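Non-toxic crystal protein (Bacillus thuringiensis, PDB 2D42) is of unknown function, a parasporal crystal protein without known toxicity that closely resembles beta-pore-forming toxins of the aerolysin type in structure. Local coordinates at residues A[20-25]-A[179-184]; A[53-58]-A[157-162]; A[82-87]-A[131-136]; A[149-154]-A[244-249]; A[166-171]-A[221-226]. One frame throughout, in Å; residues are numbered along the deposited sequence.

Contact 1: A[20-25]-A[179-184]; sequences HQYTYG and IRYYRT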
# COMPACT_ATOMS: atom_id res chain seq x y z
N HIS A 20 2.61 42.58 -6.03
CA HIS A 20 1.98 43.37 -7.09
C HIS A 20 1.09 44.49 -6.55
O HIS A 20 0.30 45.09 -7.29
CB HIS A 20 1.16 42.46 -8.01
CG HIS A 20 1.99 41.51 -8.81
ND1 HIS A 20 2.05 41.56 -10.19
CD2 HIS A 20 2.80 40.49 -8.44
CE1 HIS A 20 2.86 40.61 -10.63
NE2 HIS A 20 3.33 39.95 -9.59
N GLN A 21 1.20 44.76 -5.25
CA GLN A 21 0.43 45.80 -4.60
C GLN A 21 -1.08 45.57 -4.63
O GLN A 21 -1.87 46.52 -4.65
CB GLN A 21 0.76 47.16 -5.22
CG GLN A 21 2.25 47.34 -5.53
CD GLN A 21 3.14 47.04 -4.33
OE1 GLN A 21 4.30 46.65 -4.49
NE2 GLN A 21 2.60 47.24 -3.13
N TYR A 22 -1.49 44.30 -4.63
CA TYR A 22 -2.90 43.95 -4.64
C TYR A 22 -3.29 43.46 -3.26
O TYR A 22 -2.44 43.24 -2.40
CB TYR A 22 -3.20 42.78 -5.58
CG TYR A 22 -2.91 42.98 -7.04
CD1 TYR A 22 -3.00 44.23 -7.63
CD2 TYR A 22 -2.64 41.88 -7.85
CE1 TYR A 22 -2.84 44.38 -9.01
CE2 TYR A 22 -2.48 42.02 -9.23
CZ TYR A 22 -2.58 43.28 -9.80
OH TYR A 22 -2.44 43.41 -11.16
N THR A 23 -4.59 43.28 -3.05
CA THR A 23 -5.08 42.73 -1.80
C THR A 23 -5.53 41.31 -2.14
O THR A 23 -6.34 41.11 -3.05
CB THR A 23 -6.28 43.51 -1.25
OG1 THR A 23 -5.84 44.82 -0.83
CG2 THR A 23 -6.88 42.77 -0.06
N TYR A 24 -4.98 40.33 -1.43
CA TYR A 24 -5.34 38.93 -1.66
C TYR A 24 -6.78 38.74 -1.23
O TYR A 24 -7.13 39.01 -0.09
CB TYR A 24 -4.44 37.99 -0.86
CG TYR A 24 -4.88 36.53 -0.88
CD1 TYR A 24 -4.66 35.72 -2.00
CD2 TYR A 24 -5.53 35.97 0.22
CE1 TYR A 24 -5.06 34.38 -2.01
CE2 TYR A 24 -5.94 34.64 0.22
CZ TYR A 24 -5.70 33.85 -0.90
OH TYR A 24 -6.09 32.53 -0.87
N GLY A 25 -7.61 38.27 -2.15
CA GLY A 25 -9.00 38.05 -1.82
C GLY A 25 -9.23 36.61 -1.41
O GLY A 25 -9.61 36.33 -0.26
N ILE A 179 -6.96 32.41 -8.31
CA ILE A 179 -6.68 33.38 -7.26
C ILE A 179 -7.36 34.71 -7.56
O ILE A 179 -7.25 35.24 -8.67
CB ILE A 179 -5.17 33.63 -7.12
CG1 ILE A 179 -4.45 32.31 -6.82
CG2 ILE A 179 -4.92 34.63 -6.00
CD1 ILE A 179 -2.93 32.42 -6.78
N ARG A 180 -8.07 35.23 -6.57
CA ARG A 180 -8.78 36.50 -6.71
C ARG A 180 -8.08 37.62 -5.96
O ARG A 180 -7.81 37.50 -4.76
CB ARG A 180 -10.20 36.35 -6.19
CG ARG A 180 -11.02 35.36 -6.96
CD ARG A 180 -12.46 35.33 -6.49
NE ARG A 180 -13.32 34.89 -7.58
CZ ARG A 180 -13.52 35.59 -8.69
NH1 ARG A 180 -12.93 36.77 -8.84
NH2 ARG A 180 -14.29 35.10 -9.65
N TYR A 181 -7.78 38.70 -6.67
CA TYR A 181 -7.12 39.86 -6.09
C TYR A 181 -7.93 41.10 -6.44
O TYR A 181 -8.75 41.08 -7.36
CB TYR A 181 -5.75 40.09 -6.72
CG TYR A 181 -4.80 38.93 -6.74
CD1 TYR A 181 -4.04 38.60 -5.62
CD2 TYR A 181 -4.60 38.21 -7.92
CE1 TYR A 181 -3.08 37.60 -5.68
CE2 TYR A 181 -3.64 37.20 -7.98
CZ TYR A 181 -2.89 36.90 -6.86
OH TYR A 181 -1.92 35.92 -6.93
N TYR A 182 -7.70 42.19 -5.72
CA TYR A 182 -8.38 43.42 -6.05
C TYR A 182 -7.59 44.64 -5.65
O TYR A 182 -6.75 44.60 -4.74
CB TYR A 182 -9.78 43.48 -5.43
CG TYR A 182 -9.82 43.46 -3.93
CD1 TYR A 182 -9.85 42.25 -3.24
CD2 TYR A 182 -9.86 44.64 -3.19
CE1 TYR A 182 -9.93 42.21 -1.86
CE2 TYR A 182 -9.93 44.62 -1.79
CZ TYR A 182 -9.97 43.39 -1.14
OH TYR A 182 -10.06 43.35 0.23
N ARG A 183 -7.84 45.72 -6.38
CA ARG A 183 -7.22 47.01 -6.13
C ARG A 183 -8.33 47.92 -5.65
O ARG A 183 -9.32 48.12 -6.36
CB ARG A 183 -6.63 47.60 -7.40
CG ARG A 183 -5.23 47.16 -7.75
CD ARG A 183 -4.79 47.93 -8.99
NE ARG A 183 -4.74 49.37 -8.75
CZ ARG A 183 -5.12 50.29 -9.63
NH1 ARG A 183 -5.61 49.92 -10.81
NH2 ARG A 183 -5.01 51.58 -9.34
N THR A 184 -8.18 48.44 -4.45
CA THR A 184 -9.15 49.35 -3.88
C THR A 184 -9.03 50.68 -4.61
O THR A 184 -7.92 51.17 -4.83
CB THR A 184 -8.87 49.55 -2.38
OG1 THR A 184 -9.06 48.30 -1.70
CG2 THR A 184 -9.80 50.60 -1.79
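I179 meets Y24 through its CG2 branch, which lies 4.0 Å from Y24 CE1, the two side chains crossing at about a right angle. L9 and Y12 of the helix 5-19 also touch I179. R180 takes part by its backbone: its carbonyl O receives the N-H of G25 at 2.7 Å, while its side chain leads away to a salt bridge with E192. Y181 forms the non-hydrogen-bonded pair with Y24, and its CA lies 3.4 Å from T23 O in a CA-H...O contact. Its CB rests 3.8 Å from Y22 CD2, and the Y22 and Y181 rings meet obliquely, with planes 43° apart. The Y181 hydroxyl is bound by Q195 of strand 189-198. Y182 is the hydrogen-bonded partner of T23, with T23 N giving to Y182 O at 3.0 Å and Y182 N returning a bond to T23 O. The Y182 CG stands between backbone N and carbonyl carbon (chi1 62°), and the ring lies over the threonine. T23 CB sits above one face of the Y182 ring, 3.8 Å from its centroid, and T23 CG2 reaches Y182 OH at 3.2 Å. R183 closes the contact with CG against Y22 CD1 at 3.7 Å, its chain crossing the Y22 side chain obliquely. The segments 23-25 and 179-184 run antiparallel, their directions 140° apart, with Y182 packed on T23 on one face and Y181 and Y24 on the other. Together they are a twisted antiparallel ladder with the helix 5-19 packed on the Y24 and I179 side, near one end of this elongated, aerolysin-like chain.

Contact 2: A[53-58]-A[157-162]; sequences VNHIVL and TLEQGA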
# COMPACT_ATOMS: atom_id res chain seq x y z
N VAL A 53 10.12 -16.61 9.71
CA VAL A 53 8.78 -17.01 9.32
C VAL A 53 8.21 -17.84 10.44
O VAL A 53 8.96 -18.34 11.29
CB VAL A 53 8.79 -17.87 8.03
CG1 VAL A 53 9.46 -17.09 6.90
CG2 VAL A 53 9.52 -19.18 8.29
N ASN A 54 6.88 -17.96 10.48
CA ASN A 54 6.22 -18.78 11.49
C ASN A 54 5.58 -19.94 10.75
O ASN A 54 5.08 -19.77 9.64
CB ASN A 54 5.10 -18.01 12.22
CG ASN A 54 5.63 -16.95 13.16
OD1 ASN A 54 6.75 -17.04 13.65
ND2 ASN A 54 4.82 -15.94 13.42
N HIS A 55 5.62 -21.11 11.36
CA HIS A 55 5.03 -22.31 10.78
C HIS A 55 3.69 -22.53 11.46
O HIS A 55 3.63 -22.92 12.62
CB HIS A 55 5.95 -23.51 10.99
CG HIS A 55 6.93 -23.73 9.88
ND1 HIS A 55 7.65 -22.71 9.30
CD2 HIS A 55 7.30 -24.87 9.24
CE1 HIS A 55 8.42 -23.20 8.35
NE2 HIS A 55 8.23 -24.51 8.29
N ILE A 56 2.62 -22.25 10.72
CA ILE A 56 1.26 -22.37 11.22
C ILE A 56 0.58 -23.68 10.80
O ILE A 56 0.51 -24.00 9.61
CB ILE A 56 0.40 -21.21 10.69
CG1 ILE A 56 1.04 -19.88 11.10
CG2 ILE A 56 -1.03 -21.31 11.22
CD1 ILE A 56 0.36 -18.68 10.49
N VAL A 57 0.08 -24.42 11.78
CA VAL A 57 -0.63 -25.66 11.49
C VAL A 57 -2.06 -25.29 11.09
O VAL A 57 -2.86 -24.90 11.94
CB VAL A 57 -0.66 -26.59 12.71
CG1 VAL A 57 -1.57 -27.80 12.44
CG2 VAL A 57 0.75 -27.06 13.02
N LEU A 58 -2.35 -25.39 9.80
CA LEU A 58 -3.67 -25.05 9.28
C LEU A 58 -4.69 -26.15 9.52
O LEU A 58 -5.87 -25.88 9.74
CB LEU A 58 -3.58 -24.79 7.76
CG LEU A 58 -2.78 -23.58 7.27
CD1 LEU A 58 -2.71 -23.59 5.75
CD2 LEU A 58 -3.43 -22.30 7.77
N THR A 157 0.64 -27.49 7.01
CA THR A 157 1.34 -26.34 7.56
C THR A 157 1.52 -25.19 6.59
O THR A 157 1.82 -25.39 5.41
CB THR A 157 2.74 -26.76 8.06
OG1 THR A 157 2.59 -27.72 9.11
CG2 THR A 157 3.52 -25.55 8.58
N LEU A 158 1.33 -23.98 7.10
CA LEU A 158 1.52 -22.78 6.30
C LEU A 158 2.74 -22.03 6.81
O LEU A 158 2.88 -21.79 8.02
CB LEU A 158 0.31 -21.85 6.39
CG LEU A 158 0.53 -20.45 5.78
CD1 LEU A 158 0.71 -20.56 4.27
CD2 LEU A 158 -0.64 -19.54 6.10
N GLU A 159 3.62 -21.67 5.89
CA GLU A 159 4.79 -20.90 6.25
C GLU A 159 4.37 -19.45 6.03
O GLU A 159 4.14 -19.03 4.90
CB GLU A 159 5.96 -21.26 5.35
CG GLU A 159 7.25 -20.60 5.72
CD GLU A 159 8.41 -21.21 4.97
OE1 GLU A 159 8.68 -20.77 3.83
OE2 GLU A 159 9.04 -22.14 5.52
N GLN A 160 4.25 -18.70 7.12
CA GLN A 160 3.83 -17.31 7.07
C GLN A 160 4.97 -16.33 7.29
O GLN A 160 5.66 -16.38 8.31
CB GLN A 160 2.74 -17.04 8.10
CG GLN A 160 2.15 -15.63 8.03
CD GLN A 160 1.10 -15.39 9.08
OE1 GLN A 160 1.36 -15.53 10.27
NE2 GLN A 160 -0.11 -15.01 8.64
N GLY A 161 5.16 -15.44 6.32
CA GLY A 161 6.20 -14.43 6.42
C GLY A 161 5.66 -13.16 7.05
O GLY A 161 4.45 -12.95 7.12
N ALA A 162 6.56 -12.31 7.53
CA ALA A 162 6.17 -11.06 8.15
C ALA A 162 7.19 -10.03 7.71
O ALA A 162 8.34 -10.38 7.41
CB ALA A 162 6.17 -11.19 9.68
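I56 and L158 form a hydrogen-bonded pair of an antiparallel ladder, one rung in the long-stranded sheet of this aerolysin-like fold. L158 N gives to I56 O at 2.6 Å and I56 N returns to L158 O at 2.8 Å; N54 and Q160 repeat the reciprocal pattern further along. Between these rungs stands the non-hydrogen-bonded pair of H55 and E159, whose side chains lie side by side and point the same way. The imidazole CE1 of H55 comes to 3.1 Å from E159 OE2, with ring and carboxylate planes 50° apart, while T157 CG2 sits 3.9 Å from H55 CD2. On the same face V53 CG2 packs 3.7 Å from E159 CG. The opposite face carries I56, whose CD1 crosses Q160 to touch OE1 at 3.3 Å, and L58, whose CD1 presses on L158 CB at 3.5 Å.

In the next shell, Y81 of strand 71-94 touches I56, L58, L158 and Q160, packing over the I56 and Q160 face. Strand 219-244 flanks the other edge of 157-162 through backbone bonds to T157, E159 and G161, and its Q235 NE2 is hydrogen-bonded to OE1 of E159, whose CG is anti to the backbone N (chi1 -175°). Q160 likewise extends, ending in a weak hydrogen bond from its NE2 to S83 OG.

Contact 3: A[82-87]-A[131-136]; sequences TSRTSS and TLDATQ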
# COMPACT_ATOMS: atom_id res chain seq x y z
N THR A 82 -6.28 -15.70 6.18
CA THR A 82 -6.29 -14.25 6.03
C THR A 82 -5.08 -13.60 6.66
O THR A 82 -4.86 -13.73 7.86
CB THR A 82 -7.54 -13.64 6.68
OG1 THR A 82 -8.70 -14.13 6.00
CG2 THR A 82 -7.49 -12.12 6.59
N SER A 83 -4.31 -12.88 5.85
CA SER A 83 -3.14 -12.18 6.35
C SER A 83 -3.38 -10.68 6.17
O SER A 83 -4.00 -10.26 5.19
CB SER A 83 -1.88 -12.61 5.59
OG SER A 83 -1.60 -13.99 5.81
N ARG A 84 -2.89 -9.88 7.11
CA ARG A 84 -3.08 -8.44 7.05
C ARG A 84 -1.82 -7.65 6.78
O ARG A 84 -0.72 -8.05 7.16
CB ARG A 84 -3.69 -7.95 8.37
CG ARG A 84 -3.78 -6.44 8.48
CD ARG A 84 -4.64 -6.03 9.67
NE ARG A 84 -5.97 -6.62 9.60
CZ ARG A 84 -6.96 -6.33 10.44
NH1 ARG A 84 -6.78 -5.46 11.42
NH2 ARG A 84 -8.14 -6.93 10.30
N THR A 85 -2.00 -6.52 6.10
CA THR A 85 -0.90 -5.62 5.81
C THR A 85 -1.41 -4.23 6.15
O THR A 85 -2.58 -3.91 5.92
CB THR A 85 -0.50 -5.65 4.32
OG1 THR A 85 -1.55 -5.08 3.53
CG2 THR A 85 -0.23 -7.07 3.88
N SER A 86 -0.54 -3.41 6.73
CA SER A 86 -0.91 -2.07 7.11
C SER A 86 0.10 -1.05 6.58
O SER A 86 1.30 -1.33 6.56
CB SER A 86 -0.99 -1.99 8.63
OG SER A 86 -1.40 -0.70 9.04
N SER A 87 -0.37 0.11 6.14
CA SER A 87 0.52 1.15 5.64
C SER A 87 0.22 2.47 6.33
O SER A 87 -0.85 2.65 6.90
CB SER A 87 0.35 1.33 4.13
OG SER A 87 -0.89 1.96 3.85
N THR A 131 -5.45 -0.48 6.71
CA THR A 131 -5.26 -1.93 6.73
C THR A 131 -6.00 -2.63 5.60
O THR A 131 -7.04 -2.18 5.14
CB THR A 131 -5.75 -2.53 8.06
OG1 THR A 131 -7.15 -2.29 8.19
CG2 THR A 131 -5.02 -1.89 9.22
N LEU A 132 -5.43 -3.74 5.15
CA LEU A 132 -6.03 -4.53 4.08
C LEU A 132 -5.90 -6.02 4.39
O LEU A 132 -4.79 -6.53 4.54
CB LEU A 132 -5.36 -4.24 2.74
CG LEU A 132 -5.84 -5.09 1.56
CD1 LEU A 132 -7.32 -4.83 1.30
CD2 LEU A 132 -5.03 -4.78 0.32
N ASP A 133 -7.04 -6.70 4.49
CA ASP A 133 -7.04 -8.13 4.75
C ASP A 133 -7.16 -8.85 3.44
O ASP A 133 -8.12 -8.63 2.69
CB ASP A 133 -8.22 -8.54 5.64
CG ASP A 133 -8.10 -8.01 7.04
OD1 ASP A 133 -6.99 -8.07 7.61
OD2 ASP A 133 -9.13 -7.55 7.59
N ALA A 134 -6.19 -9.69 3.14
CA ALA A 134 -6.20 -10.45 1.91
C ALA A 134 -6.40 -11.92 2.27
O ALA A 134 -5.79 -12.43 3.20
CB ALA A 134 -4.88 -10.27 1.17
N THR A 135 -7.28 -12.58 1.52
CA THR A 135 -7.55 -13.99 1.78
C THR A 135 -6.85 -14.86 0.74
O THR A 135 -7.07 -14.71 -0.46
CB THR A 135 -9.06 -14.28 1.75
OG1 THR A 135 -9.69 -13.61 2.85
CG2 THR A 135 -9.32 -15.77 1.85
N GLN A 136 -6.00 -15.76 1.21
CA GLN A 136 -5.30 -16.68 0.33
C GLN A 136 -6.00 -18.02 0.46
O GLN A 136 -6.29 -18.47 1.56
CB GLN A 136 -3.84 -16.80 0.76
CG GLN A 136 -3.03 -15.53 0.52
CD GLN A 136 -1.60 -15.65 1.01
OE1 GLN A 136 -1.32 -15.50 2.20
NE2 GLN A 136 -0.67 -15.92 0.08
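R84 grips D133 side-on in a salt bridge, using two nitrogens for the two carboxylate oxygens. NE is bonded to OD1 of D133 at 2.7 Å, with that oxygen at the guanidinium edge and close to its plane. NH2 of R84 meets the syn lone pair of D133 OD2 at 3.0 Å, that oxygen lying 30° out of the guanidinium plane; a longer NH2 bond to OD1 is weak. The two flat groups are 35° apart, and a bend at chi3 (-56°) brings NE to this side.

The backbone bonds are those of an antiparallel ladder, joining S83 with A134 and T85 with L132 reciprocally, and they tie strand 71-94 to strand 129-146 in the long sheet; 71-94 pairs on its other edge with strand 219-244. A weak hydroxyl pair, T82 OG1 with T135 OG1 at 3.3 Å, adds to the R84 face.

Van der Waals contacts fill in around the ion pair. T82 CG2 rests 3.8 Å from D133 CB, and T131 CB lies 4.0 Å from R84 CD. On the other face T85 and L132 lie side by side, and T85 OG1 is hydrogen-bonded to A119 O.

Contact 4: A[149-154]-A[244-249]; sequences FHRATG and PLPGHA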
# COMPACT_ATOMS: atom_id res chain seq x y z
N PHE A 149 -2.67 -52.18 9.85
CA PHE A 149 -2.60 -51.84 11.27
C PHE A 149 -1.72 -50.63 11.59
O PHE A 149 -0.98 -50.63 12.59
CB PHE A 149 -2.14 -53.07 12.05
CG PHE A 149 -3.06 -54.26 11.90
CD1 PHE A 149 -4.29 -54.30 12.57
CD2 PHE A 149 -2.71 -55.32 11.08
CE1 PHE A 149 -5.14 -55.40 12.43
CE2 PHE A 149 -3.57 -56.42 10.93
CZ PHE A 149 -4.78 -56.46 11.60
N HIS A 150 -1.82 -49.61 10.75
CA HIS A 150 -1.07 -48.36 10.91
C HIS A 150 -2.04 -47.18 10.78
O HIS A 150 -3.16 -47.33 10.28
CB HIS A 150 -0.01 -48.21 9.82
CG HIS A 150 1.27 -48.93 10.09
ND1 HIS A 150 1.35 -50.30 10.21
CD2 HIS A 150 2.53 -48.46 10.25
CE1 HIS A 150 2.61 -50.65 10.43
NE2 HIS A 150 3.34 -49.55 10.45
N ARG A 151 -1.61 -46.01 11.23
CA ARG A 151 -2.44 -44.81 11.09
C ARG A 151 -1.55 -43.76 10.44
O ARG A 151 -0.34 -43.72 10.70
CB ARG A 151 -2.93 -44.30 12.45
CG ARG A 151 -1.89 -43.52 13.24
CD ARG A 151 -2.53 -42.63 14.31
NE ARG A 151 -3.24 -43.41 15.32
CZ ARG A 151 -2.65 -44.26 16.15
NH1 ARG A 151 -1.34 -44.44 16.10
NH2 ARG A 151 -3.37 -44.95 17.03
N ALA A 152 -2.15 -42.94 9.58
CA ALA A 152 -1.42 -41.87 8.92
C ALA A 152 -1.97 -40.55 9.42
O ALA A 152 -3.18 -40.31 9.37
CB ALA A 152 -1.58 -41.97 7.40
N THR A 153 -1.09 -39.69 9.90
CA THR A 153 -1.52 -38.40 10.39
C THR A 153 -0.95 -37.33 9.49
O THR A 153 0.26 -37.12 9.44
CB THR A 153 -1.04 -38.17 11.83
OG1 THR A 153 -1.62 -39.17 12.67
CG2 THR A 153 -1.48 -36.80 12.33
N GLY A 154 -1.84 -36.69 8.73
CA GLY A 154 -1.41 -35.63 7.83
C GLY A 154 -1.62 -34.26 8.45
O GLY A 154 -2.73 -33.90 8.82
N PRO A 244 2.49 -47.60 13.53
CA PRO A 244 1.71 -48.80 13.83
C PRO A 244 0.73 -48.59 14.98
O PRO A 244 0.98 -47.80 15.89
CB PRO A 244 2.78 -49.83 14.18
CG PRO A 244 3.82 -48.98 14.85
CD PRO A 244 3.90 -47.78 13.93
N LEU A 245 -0.39 -49.29 14.92
CA LEU A 245 -1.39 -49.20 15.97
C LEU A 245 -0.95 -50.11 17.11
O LEU A 245 -0.32 -51.14 16.88
CB LEU A 245 -2.74 -49.68 15.43
CG LEU A 245 -3.26 -48.95 14.19
CD1 LEU A 245 -4.52 -49.63 13.70
CD2 LEU A 245 -3.53 -47.49 14.52
N PRO A 246 -1.26 -49.73 18.36
CA PRO A 246 -0.88 -50.52 19.54
C PRO A 246 -1.01 -52.02 19.30
O PRO A 246 -2.06 -52.51 18.89
CB PRO A 246 -1.85 -50.01 20.60
CG PRO A 246 -1.95 -48.56 20.26
CD PRO A 246 -2.08 -48.56 18.75
N GLY A 247 0.08 -52.75 19.56
CA GLY A 247 0.08 -54.19 19.37
C GLY A 247 0.57 -54.60 17.99
O GLY A 247 0.29 -55.70 17.52
N HIS A 248 1.31 -53.70 17.35
CA HIS A 248 1.84 -53.95 16.01
C HIS A 248 3.19 -53.25 15.86
O HIS A 248 3.60 -52.48 16.73
CB HIS A 248 0.86 -53.43 14.96
CG HIS A 248 -0.49 -54.08 15.01
ND1 HIS A 248 -0.71 -55.37 14.59
CD2 HIS A 248 -1.68 -53.62 15.46
CE1 HIS A 248 -1.98 -55.69 14.79
NE2 HIS A 248 -2.59 -54.64 15.31
N ALA A 249 3.88 -53.52 14.76
CA ALA A 249 5.19 -52.92 14.51
C ALA A 249 5.39 -52.63 13.02
O ALA A 249 4.51 -53.01 12.22
CB ALA A 249 6.30 -53.83 15.02
OXT ALA A 249 6.44 -52.04 12.68
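F149 and H248 face each other as an offset stack, their planes 17° apart and their centroids 4.1 Å apart. F149 CB lies over the centre of the H248 imidazole, while the phenyl ring is displaced so that F149 CD1 comes to 3.2 Å from H248 NE2. H150 presents a face to P244: the proline CA sits over the centre of the H150 imidazole, and P244 CB makes a CH-pi contact 3.9 Å from the centroid. A249 O lies at the edge of the same ring, near its plane, 3.5 Å from H150 CE1, and H150 ND1 is hydrogen-bonded to P148 O.

H150 and P244 form the last rung of the ladder between strands 150-185 and 219-244, and the one bridge between these two segments, at the tip of the elongated aerolysin-like sheet where the C-terminal tail curls over F149. A backbone bond, L245 N to F149 O at 2.8 Å, holds the tail there; its donor is tilted 30° from the carbonyl plane.

R151 meets L245 with the flat of its guanidinium. The chain bends at chi3 (63°), and L245 CD2 lies over one face toward the rim, 3.6 Å from R151 NH2. R151 NH1 forms a salt bridge with E243, and T64 of strand 54-65 packs on both R151 and L245.

Contact 5: A[166-171]-A[221-226]; sequences MTVLEC and YFTGEG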
# COMPACT_ATOMS: atom_id res chain seq x y z
N MET A 166 10.03 0.43 4.73
CA MET A 166 9.85 1.84 4.43
C MET A 166 9.36 1.87 2.99
O MET A 166 9.70 1.00 2.18
CB MET A 166 11.20 2.56 4.58
CG MET A 166 11.23 4.00 4.06
SD MET A 166 11.77 4.07 2.33
CE MET A 166 13.56 3.86 2.54
N THR A 167 8.54 2.85 2.65
CA THR A 167 8.05 2.94 1.28
C THR A 167 8.37 4.31 0.72
O THR A 167 8.49 5.28 1.46
CB THR A 167 6.53 2.75 1.20
OG1 THR A 167 5.89 3.77 1.98
CG2 THR A 167 6.12 1.36 1.70
N VAL A 168 8.53 4.37 -0.60
CA VAL A 168 8.78 5.63 -1.28
C VAL A 168 7.45 5.89 -1.96
O VAL A 168 6.99 5.07 -2.76
CB VAL A 168 9.92 5.51 -2.31
CG1 VAL A 168 10.01 6.80 -3.14
CG2 VAL A 168 11.26 5.29 -1.59
N LEU A 169 6.80 7.00 -1.63
CA LEU A 169 5.51 7.29 -2.22
C LEU A 169 5.67 8.29 -3.35
O LEU A 169 6.37 9.28 -3.21
CB LEU A 169 4.55 7.83 -1.15
CG LEU A 169 4.43 6.92 0.08
CD1 LEU A 169 3.53 7.58 1.12
CD2 LEU A 169 3.88 5.54 -0.33
N GLU A 170 5.02 8.01 -4.47
CA GLU A 170 5.12 8.88 -5.64
C GLU A 170 3.77 9.16 -6.28
O GLU A 170 2.84 8.38 -6.14
CB GLU A 170 6.05 8.25 -6.68
CG GLU A 170 7.50 8.19 -6.23
CD GLU A 170 8.37 7.36 -7.16
OE1 GLU A 170 9.60 7.40 -7.01
OE2 GLU A 170 7.82 6.65 -8.02
N CYS A 171 3.69 10.28 -6.99
CA CYS A 171 2.47 10.65 -7.71
C CYS A 171 2.76 11.89 -8.55
O CYS A 171 3.78 12.55 -8.38
CB CYS A 171 1.31 10.92 -6.74
SG CYS A 171 1.45 12.38 -5.65
N TYR A 221 6.41 16.24 -10.10
CA TYR A 221 6.50 14.88 -9.60
C TYR A 221 6.77 14.94 -8.10
O TYR A 221 7.73 15.56 -7.65
CB TYR A 221 7.62 14.11 -10.31
CG TYR A 221 7.30 13.71 -11.73
CD1 TYR A 221 7.59 14.56 -12.80
CD2 TYR A 221 6.68 12.49 -12.00
CE1 TYR A 221 7.28 14.18 -14.13
CE2 TYR A 221 6.37 12.11 -13.31
CZ TYR A 221 6.67 12.96 -14.37
OH TYR A 221 6.35 12.57 -15.66
N PHE A 222 5.89 14.32 -7.32
CA PHE A 222 6.05 14.33 -5.87
C PHE A 222 6.72 13.05 -5.38
O PHE A 222 6.42 11.96 -5.86
CB PHE A 222 4.69 14.47 -5.17
CG PHE A 222 4.76 14.31 -3.68
CD1 PHE A 222 5.24 15.34 -2.88
CD2 PHE A 222 4.37 13.12 -3.07
CE1 PHE A 222 5.36 15.18 -1.48
CE2 PHE A 222 4.48 12.94 -1.69
CZ PHE A 222 4.98 13.97 -0.90
N THR A 223 7.63 13.18 -4.43
CA THR A 223 8.27 12.01 -3.85
C THR A 223 8.16 12.10 -2.34
O THR A 223 8.70 13.01 -1.71
CB THR A 223 9.75 11.88 -4.27
OG1 THR A 223 9.81 11.58 -5.67
CG2 THR A 223 10.42 10.73 -3.50
N GLY A 224 7.41 11.16 -1.77
CA GLY A 224 7.20 11.14 -0.34
C GLY A 224 7.68 9.84 0.29
O GLY A 224 8.41 9.06 -0.32
N GLU A 225 7.24 9.60 1.52
CA GLU A 225 7.67 8.43 2.25
C GLU A 225 6.62 7.90 3.21
O GLU A 225 5.81 8.65 3.76
CB GLU A 225 8.94 8.79 3.01
CG GLU A 225 9.55 7.68 3.83
CD GLU A 225 10.59 8.21 4.79
OE1 GLU A 225 11.42 9.04 4.36
OE2 GLU A 225 10.58 7.81 5.97
N GLY A 226 6.66 6.59 3.42
CA GLY A 226 5.74 5.96 4.35
C GLY A 226 6.32 4.66 4.89
O GLY A 226 7.54 4.45 4.85
O HOH W 1 11.05 9.59 -6.85
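E170 runs alongside T223 as the two side chains point the same way, and its atoms can be followed outward. CB lies 3.8 Å from F222 O. CG, set anti to the carbonyl carbon (chi1 -68°), lies 3.9 Å from F222 O and comes to 4.1 Å from T223 OG1. The chain then extends to OE1, which accepts a hydrogen bond from a water at 2.6 Å; that water is also bound to T223 OG1, so it bridges the two side chains. The same oxygen forms a salt bridge with R43 of strand 36-43, which flanks the other side of 166-171.

Beneath E170 and T223 the backbones form a ladder. G224 N gives a bond to L169 O at 2.6 Å, while L169 N approaches G224 O from 70° out of the carbonyl plane. T167 OG1 packs against the backbone of G226, 3.2 Å from its CA. On the opposite face C171 SG rests 3.9 Å from F222 CB, the sulfur lying obliquely to the ring in a Cys sulfur-aromatic contact. V93 of strand 71-94 touches both C171 and F222. E225 also reaches past this contact, with OE2 in a salt bridge to R90. Such an antiparallel ladder, with charged and hydroxyl groups prominent on the E170 face and L169, C171 and F222 on the other, belongs to the long twisted sheet of the aerolysin-like fold.

In the fold
Four of the five contacts use strand 150-185: contacts 1, 2 and 5 pair it with three different strands, while contact 4 lies at its start and binds the C-terminal tail. Contact 3 instead joins 71-94 to 129-146, and it touches contact 2 through Q160 and S83. Contact 5 has the most buried residues and contact 2 has five, whereas contact 4 is a surface contact. Contacts 1 and 4 lie near opposite ends of the molecule, their centres about 91 Å apart. At the ends aromatic packing is prominent, rings over threonine or proline and a stack, whereas contact 3 adds an exposed ion pair to its backbone ladder, and contact 5 a water bridge.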